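Local coordinates for variant surface glycoprotein MITAT 1.1 (Trypanosoma brucei brucei, PDB 5LY9), which forms the dense coat on the parasite's surface and, as one of many antigenically distinct variants, allows the trypanosome to evade the host immune response, at residues Glu46-Ile51 against Met318-Ile323. Residues are numbered along the deposited sequence; the frame is centred on the assembly and turned at random.
With NAG (2-acetamido-2-deoxy-beta-D-glucopyranose), chain C; MAN (alpha-D-mannopyranose), chain B.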
# COMPACT_ATOMS: atom_id res chain seq x y z
N GLU A 46 19.10 -12.46 -13.98
CA GLU A 46 20.17 -11.58 -14.35
C GLU A 46 21.48 -12.01 -13.72
O GLU A 46 22.51 -12.12 -14.39
CB GLU A 46 19.82 -10.13 -14.00
CG GLU A 46 20.93 -9.15 -14.36
CD GLU A 46 20.80 -7.78 -13.77
OE1 GLU A 46 19.78 -7.44 -13.16
OE2 GLU A 46 21.75 -6.98 -13.92
N TYR A 47 21.42 -12.27 -12.42
CA TYR A 47 22.62 -12.66 -11.68
C TYR A 47 23.21 -13.99 -12.20
O TYR A 47 24.41 -14.12 -12.38
CB TYR A 47 22.37 -12.73 -10.20
CG TYR A 47 22.44 -11.46 -9.41
CD1 TYR A 47 23.50 -10.59 -9.55
CD2 TYR A 47 21.54 -11.19 -8.40
CE1 TYR A 47 23.58 -9.40 -8.82
CE2 TYR A 47 21.65 -10.02 -7.65
CZ TYR A 47 22.68 -9.14 -7.86
OH TYR A 47 22.86 -8.02 -7.06
N LYS A 48 22.36 -14.97 -12.45
CA LYS A 48 22.83 -16.30 -12.88
C LYS A 48 23.55 -16.19 -14.18
O LYS A 48 24.63 -16.73 -14.34
CB LYS A 48 21.70 -17.34 -12.94
CG LYS A 48 21.16 -17.60 -11.56
CD LYS A 48 20.21 -18.76 -11.47
CE LYS A 48 19.12 -18.54 -10.46
NZ LYS A 48 18.37 -19.80 -10.22
N VAL A 49 22.94 -15.50 -15.15
CA VAL A 49 23.62 -15.35 -16.46
C VAL A 49 24.90 -14.56 -16.29
O VAL A 49 25.93 -14.91 -16.87
CB VAL A 49 22.70 -14.76 -17.56
CG1 VAL A 49 23.41 -14.81 -18.88
CG2 VAL A 49 21.36 -15.53 -17.66
N SER A 50 24.89 -13.52 -15.46
CA SER A 50 26.09 -12.72 -15.20
C SER A 50 27.23 -13.53 -14.60
O SER A 50 28.41 -13.37 -14.97
CB SER A 50 25.82 -11.56 -14.26
OG SER A 50 24.79 -10.67 -14.74
N ILE A 51 26.90 -14.39 -13.64
CA ILE A 51 27.86 -15.24 -13.00
C ILE A 51 28.47 -16.24 -14.02
O ILE A 51 29.68 -16.43 -14.08
CB ILE A 51 27.21 -16.03 -11.82
CG1 ILE A 51 26.87 -15.10 -10.63
CG2 ILE A 51 28.12 -17.20 -11.43
CD1 ILE A 51 25.77 -15.65 -9.71
N MET A 318 21.85 -24.36 -19.75
CA MET A 318 23.29 -24.35 -19.59
C MET A 318 23.73 -23.50 -18.40
O MET A 318 24.53 -23.90 -17.59
CB MET A 318 23.90 -23.87 -20.91
CG MET A 318 25.36 -23.92 -20.97
SD MET A 318 25.85 -23.62 -22.72
CE MET A 318 25.58 -21.89 -22.78
N VAL A 319 23.09 -22.34 -18.22
CA VAL A 319 23.40 -21.51 -17.06
C VAL A 319 23.02 -22.22 -15.75
O VAL A 319 23.80 -22.26 -14.80
CB VAL A 319 22.64 -20.16 -17.23
CG1 VAL A 319 22.63 -19.38 -15.96
CG2 VAL A 319 23.33 -19.35 -18.31
N ASP A 320 21.82 -22.77 -15.72
CA ASP A 320 21.30 -23.51 -14.54
C ASP A 320 22.18 -24.69 -14.09
O ASP A 320 22.36 -24.90 -12.90
CB ASP A 320 19.90 -24.04 -14.81
CG ASP A 320 18.83 -22.95 -14.73
OD1 ASP A 320 19.10 -21.83 -14.20
OD2 ASP A 320 17.71 -23.23 -15.23
N ALA A 321 22.79 -25.38 -15.04
CA ALA A 321 23.61 -26.55 -14.73
C ALA A 321 24.99 -26.19 -14.22
O ALA A 321 25.72 -27.05 -13.71
CB ALA A 321 23.73 -27.35 -16.03
N GLU A 322 25.38 -24.92 -14.34
CA GLU A 322 26.73 -24.53 -14.04
C GLU A 322 26.95 -24.64 -12.53
O GLU A 322 26.19 -24.10 -11.76
CB GLU A 322 27.04 -23.11 -14.57
CG GLU A 322 28.48 -22.67 -14.40
CD GLU A 322 29.45 -23.26 -15.44
OE1 GLU A 322 29.03 -24.07 -16.28
OE2 GLU A 322 30.65 -22.85 -15.43
N ILE A 323 28.00 -25.35 -12.13
CA ILE A 323 28.25 -25.58 -10.72
C ILE A 323 29.10 -24.48 -10.11
O ILE A 323 30.11 -24.09 -10.66
CB ILE A 323 29.00 -26.93 -10.50
CG1 ILE A 323 28.12 -28.07 -10.93
CG2 ILE A 323 29.41 -27.09 -9.02
CD1 ILE A 323 27.10 -28.41 -9.90
C1 NAG C . 14.32 -19.12 -13.81
C2 NAG C . 15.75 -19.43 -13.48
C3 NAG C . 15.96 -20.87 -13.04
C4 NAG C . 14.96 -21.26 -11.94
C5 NAG C . 13.58 -20.90 -12.46
C6 NAG C . 12.43 -21.24 -11.53
C7 NAG C . 17.71 -18.42 -14.48
C8 NAG C . 18.61 -18.36 -15.67
N2 NAG C . 16.67 -19.21 -14.60
O3 NAG C . 17.31 -21.11 -12.56
O4 NAG C . 15.14 -22.63 -11.45
O5 NAG C . 13.51 -19.47 -12.72
O6 NAG C . 12.66 -20.56 -10.32
O7 NAG C . 17.87 -17.74 -13.49
C1 MAN B . 16.78 -28.01 -13.51
C2 MAN B . 16.55 -29.49 -13.29
C3 MAN B . 17.10 -29.82 -11.92
C4 MAN B . 18.57 -29.40 -11.78
C5 MAN B . 18.88 -27.97 -12.26
C6 MAN B . 20.34 -27.77 -12.67
O2 MAN B . 17.17 -30.26 -14.36
O3 MAN B . 16.88 -31.23 -11.77
O4 MAN B . 18.91 -29.46 -10.41
O5 MAN B . 18.16 -27.67 -13.44
O6 MAN B . 20.60 -28.05 -14.09
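The carboxylate of D320 and the aliphatic chain of K48 meet over an N-acetylglucosamine between them. The sugar's O3 sits above one face of the carboxylate, tilted out of its plane, and gives its proton to D320 OD1 at 2.5 Å. K48 NZ, farther out on that face, donates to O3 over 2.9 Å. The two bonds open at about 113° at O3, so one hydroxyl, both acceptor and donor, bridges charges that make no salt bridge of their own (K48 NZ to D320 OD1, 4.5 Å). The short aspartate keeps its carboxylate by its helix, facing the lysine across the hydroxyl. The sugar's flat acetamide carries K48 methylenes over one face at the O7 end, CD 3.3 Å from O7. Lysine suits this place: its long chain, bent at chi3 (-145°), passes over that oxygen while its ammonium also reaches L337 O.

This is the N-terminal domain of an A-type VSG, in which the long helices 24-55 and 62-114 form the elongated core; here the short helix 313-321 packs on the first of them, next to a glycan probably carried by N266. V319, branched and compact, fits the close approach: CG1, anti to its backbone nitrogen (chi1 167°), touches K48 CB at 3.8 Å, while its CG2 meets V49 CG2 at 4.3 Å. E46 and Y47 bond reciprocally to Y47 and E46 of the second subunit.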